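Local coordinates for protein MHC class I antigen (Anolis carolinensis, PDB 7CPO) that probably presents peptides to T cells at the cell surface, as a class I major histocompatibility heavy chain paired with beta2-microglobulin, at residues T184-R193 with H265-W276. Residues are numbered along the deposited sequence; the frame is centred on the assembly and turned at random. Where two conformers were deposited one is given.
Sequences TEVPEVKVTR and HDGLPNPVDVAW
Arg193 lays its aliphatic chain over one face of the Trp276 indole, its CB 3.7 Å from the centroid of the five-membered ring in a CH-pi contact and its CD also above that face, toward the rim. With CG anti to the backbone N (chi1 173°), the chain runs out across the ring before bending at chi3. Only the NE end of the guanidinium reaches the six-membered ring, near CZ2, the planes 80° apart and Trp276 CE2 at its edge; NH1 and NH2 go instead to salt bridges with Glu201 and Asp196. The His265 imidazole receives Pro187 CG over one face, 4.0 Å from the ring centroid. Gly267 CA lies at the edge of this ring, whose rotation is fixed at both nitrogens: ND1 accepts a nearly straight bond of 2.9 Å from Gly267 N, tilted out of the imidazole plane, within the type I turn His265–Leu268, while NE2 bonds to Pro212 O. Between these ends runs a textbook feature of the immunoglobulin C1-set domain, two sheets packed face to face. Strands 188-193 and 272-274, an outermost strand of each, run 22° from parallel with axes 8.2 Å apart and share no hydrogen bond; valine methyls meet each other and the opposite backbone. Val189 CG1 meets Val274 CG2 at 3.7 Å, and its CG2 touches Val272 CG2. Val191 CG2 packs against Val274 CG1 at 3.6 Å, the two side chains running in opposite senses, and also touches Val274 O, while Val191 CG1 sits against Trp276 CA. At the end of the turn, Leu268 CD2 lies 3.8 Å from Val186 CG1 and touches Pro187 CD. Glu188 and Thr192 point away from 265-276; Glu188 salt-bridges Arg12 and Thr192 OG1 hydrogen-bonds Gln97, both of the beta2-microglobulin chain.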
# COMPACT_ATOMS: atom_id res chain seq x y z
N THR A 184 17.22 2.28 8.98
CA THR A 184 17.44 1.14 8.10
C THR A 184 17.38 -0.11 8.95
O THR A 184 17.90 -0.13 10.07
CB THR A 184 18.79 1.21 7.34
OG1 THR A 184 19.86 0.99 8.26
CG2 THR A 184 18.99 2.56 6.66
N GLU A 185 16.72 -1.14 8.43
CA GLU A 185 16.69 -2.45 9.06
C GLU A 185 17.31 -3.47 8.11
O GLU A 185 16.98 -3.49 6.92
CB GLU A 185 15.26 -2.84 9.44
CG GLU A 185 14.62 -1.87 10.42
CD GLU A 185 13.66 -2.53 11.41
OE1 GLU A 185 14.00 -3.62 11.94
OE2 GLU A 185 12.57 -1.96 11.66
N VAL A 186 18.19 -4.31 8.64
CA VAL A 186 19.03 -5.19 7.81
C VAL A 186 18.19 -6.35 7.27
O VAL A 186 17.47 -7.00 8.04
CB VAL A 186 20.22 -5.71 8.61
CG1 VAL A 186 21.10 -6.58 7.73
CG2 VAL A 186 21.01 -4.55 9.19
N PRO A 187 18.22 -6.62 5.96
CA PRO A 187 17.57 -7.82 5.44
C PRO A 187 18.10 -9.09 6.10
O PRO A 187 19.28 -9.18 6.48
CB PRO A 187 17.91 -7.80 3.95
CG PRO A 187 18.31 -6.40 3.66
CD PRO A 187 18.91 -5.86 4.91
N GLU A 188 17.21 -10.06 6.24
CA GLU A 188 17.49 -11.37 6.81
C GLU A 188 17.26 -12.38 5.69
O GLU A 188 16.11 -12.61 5.30
CB GLU A 188 16.59 -11.65 8.02
CG GLU A 188 16.61 -10.54 9.09
CD GLU A 188 15.23 -10.18 9.70
OE1 GLU A 188 14.31 -11.03 9.70
OE2 GLU A 188 15.08 -9.04 10.19
N VAL A 189 18.35 -12.95 5.18
CA VAL A 189 18.35 -13.77 3.96
C VAL A 189 18.55 -15.23 4.33
O VAL A 189 19.55 -15.60 4.95
CB VAL A 189 19.46 -13.34 2.99
CG1 VAL A 189 19.31 -14.08 1.65
CG2 VAL A 189 19.47 -11.83 2.81
N LYS A 190 17.62 -16.08 3.89
CA LYS A 190 17.67 -17.50 4.18
C LYS A 190 17.39 -18.27 2.90
O LYS A 190 16.40 -18.00 2.21
CB LYS A 190 16.65 -17.86 5.28
CG LYS A 190 16.43 -19.33 5.51
CD LYS A 190 16.78 -19.67 6.94
CE LYS A 190 16.43 -21.09 7.32
NZ LYS A 190 14.97 -21.27 7.37
N VAL A 191 18.26 -19.21 2.56
CA VAL A 191 18.09 -20.04 1.37
C VAL A 191 17.61 -21.42 1.81
O VAL A 191 18.25 -22.06 2.65
CB VAL A 191 19.39 -20.17 0.55
CG1 VAL A 191 19.12 -20.96 -0.72
CG2 VAL A 191 19.97 -18.81 0.21
N THR A 192 16.50 -21.87 1.24
CA THR A 192 16.05 -23.24 1.42
C THR A 192 16.03 -23.96 0.07
O THR A 192 16.23 -23.38 -1.00
CB THR A 192 14.68 -23.26 2.08
OG1 THR A 192 13.77 -22.46 1.32
CG2 THR A 192 14.76 -22.74 3.52
N ARG A 193 15.78 -25.27 0.14
CA ARG A 193 15.84 -26.19 -1.00
C ARG A 193 14.65 -27.12 -0.90
O ARG A 193 14.44 -27.71 0.16
CB ARG A 193 17.16 -26.97 -0.96
CG ARG A 193 17.30 -28.06 -1.99
CD ARG A 193 18.44 -28.99 -1.60
NE ARG A 193 18.05 -29.85 -0.48
CZ ARG A 193 17.36 -30.98 -0.62
NH1 ARG A 193 16.99 -31.39 -1.83
NH2 ARG A 193 17.05 -31.69 0.45
N HIS A 265 21.10 -3.78 -0.54
CA HIS A 265 20.17 -2.99 0.26
C HIS A 265 20.94 -1.97 1.08
O HIS A 265 22.11 -2.20 1.42
CB HIS A 265 19.35 -3.91 1.17
CG HIS A 265 18.20 -3.23 1.85
ND1 HIS A 265 18.32 -2.63 3.09
CD2 HIS A 265 16.91 -3.07 1.48
CE1 HIS A 265 17.15 -2.13 3.45
NE2 HIS A 265 16.28 -2.39 2.49
N ASP A 266 20.27 -0.87 1.43
CA ASP A 266 20.88 0.15 2.29
C ASP A 266 21.38 -0.43 3.62
O ASP A 266 22.32 0.11 4.22
CB ASP A 266 19.89 1.28 2.57
CG ASP A 266 19.63 2.16 1.36
OD1 ASP A 266 20.21 1.93 0.28
OD2 ASP A 266 18.84 3.12 1.53
N GLY A 267 20.76 -1.49 4.13
CA GLY A 267 21.24 -2.08 5.36
C GLY A 267 22.53 -2.86 5.22
O GLY A 267 23.14 -3.20 6.24
N LEU A 268 22.94 -3.16 4.00
CA LEU A 268 24.14 -3.96 3.73
C LEU A 268 25.21 -3.04 3.18
O LEU A 268 25.13 -2.62 2.01
CB LEU A 268 23.84 -5.08 2.73
CG LEU A 268 22.61 -5.94 3.01
CD1 LEU A 268 22.39 -6.88 1.86
CD2 LEU A 268 22.76 -6.70 4.30
N PRO A 269 26.22 -2.68 3.97
CA PRO A 269 27.34 -1.92 3.38
C PRO A 269 27.98 -2.66 2.22
O PRO A 269 28.32 -2.04 1.21
CB PRO A 269 28.29 -1.72 4.58
CG PRO A 269 27.91 -2.84 5.55
CD PRO A 269 26.44 -3.01 5.39
N ASN A 270 28.13 -4.02 2.31
CA ASN A 270 28.50 -4.85 1.16
C ASN A 270 27.33 -5.74 0.76
O ASN A 270 26.57 -6.18 1.62
CB ASN A 270 29.70 -5.75 1.47
CG ASN A 270 30.68 -5.11 2.42
OD1 ASN A 270 31.39 -4.18 2.05
ND2 ASN A 270 30.72 -5.61 3.66
N PRO A 271 27.14 -6.03 -0.52
CA PRO A 271 26.10 -6.99 -0.90
C PRO A 271 26.42 -8.36 -0.31
O PRO A 271 27.57 -8.68 -0.05
CB PRO A 271 26.16 -7.00 -2.44
CG PRO A 271 26.90 -5.73 -2.82
CD PRO A 271 27.87 -5.50 -1.69
N VAL A 272 25.37 -9.15 -0.08
CA VAL A 272 25.53 -10.52 0.40
C VAL A 272 25.20 -11.50 -0.72
O VAL A 272 24.38 -11.21 -1.61
CB VAL A 272 24.67 -10.83 1.65
CG1 VAL A 272 24.98 -9.86 2.77
CG2 VAL A 272 23.19 -10.80 1.31
N ASP A 273 25.85 -12.66 -0.69
CA ASP A 273 25.61 -13.75 -1.63
C ASP A 273 25.43 -15.02 -0.80
O ASP A 273 26.39 -15.50 -0.19
CB ASP A 273 26.77 -13.92 -2.61
CG ASP A 273 27.01 -12.70 -3.45
OD1 ASP A 273 26.52 -12.67 -4.60
OD2 ASP A 273 27.67 -11.77 -2.95
N VAL A 274 24.22 -15.56 -0.79
CA VAL A 274 23.86 -16.68 0.08
C VAL A 274 23.55 -17.90 -0.78
O VAL A 274 22.74 -17.83 -1.71
CB VAL A 274 22.68 -16.30 0.99
CG1 VAL A 274 22.57 -17.27 2.15
CG2 VAL A 274 22.88 -14.90 1.53
N ALA A 275 24.20 -19.02 -0.46
CA ALA A 275 23.98 -20.31 -1.09
C ALA A 275 23.23 -21.23 -0.14
O ALA A 275 23.06 -20.94 1.05
CB ALA A 275 25.30 -20.96 -1.50
N TRP A 276 22.79 -22.37 -0.66
CA TRP A 276 22.11 -23.34 0.19
C TRP A 276 23.06 -23.93 1.24
O TRP A 276 24.27 -24.11 1.02
CB TRP A 276 21.49 -24.46 -0.64
CG TRP A 276 20.84 -25.50 0.19
CD1 TRP A 276 19.66 -25.39 0.88
CD2 TRP A 276 21.34 -26.81 0.45
NE1 TRP A 276 19.39 -26.57 1.54
CE2 TRP A 276 20.41 -27.46 1.30
CE3 TRP A 276 22.49 -27.51 0.06
CZ2 TRP A 276 20.58 -28.76 1.75
CZ3 TRP A 276 22.66 -28.81 0.51
CH2 TRP A 276 21.71 -29.42 1.34
OXT TRP A 276 22.64 -24.23 2.37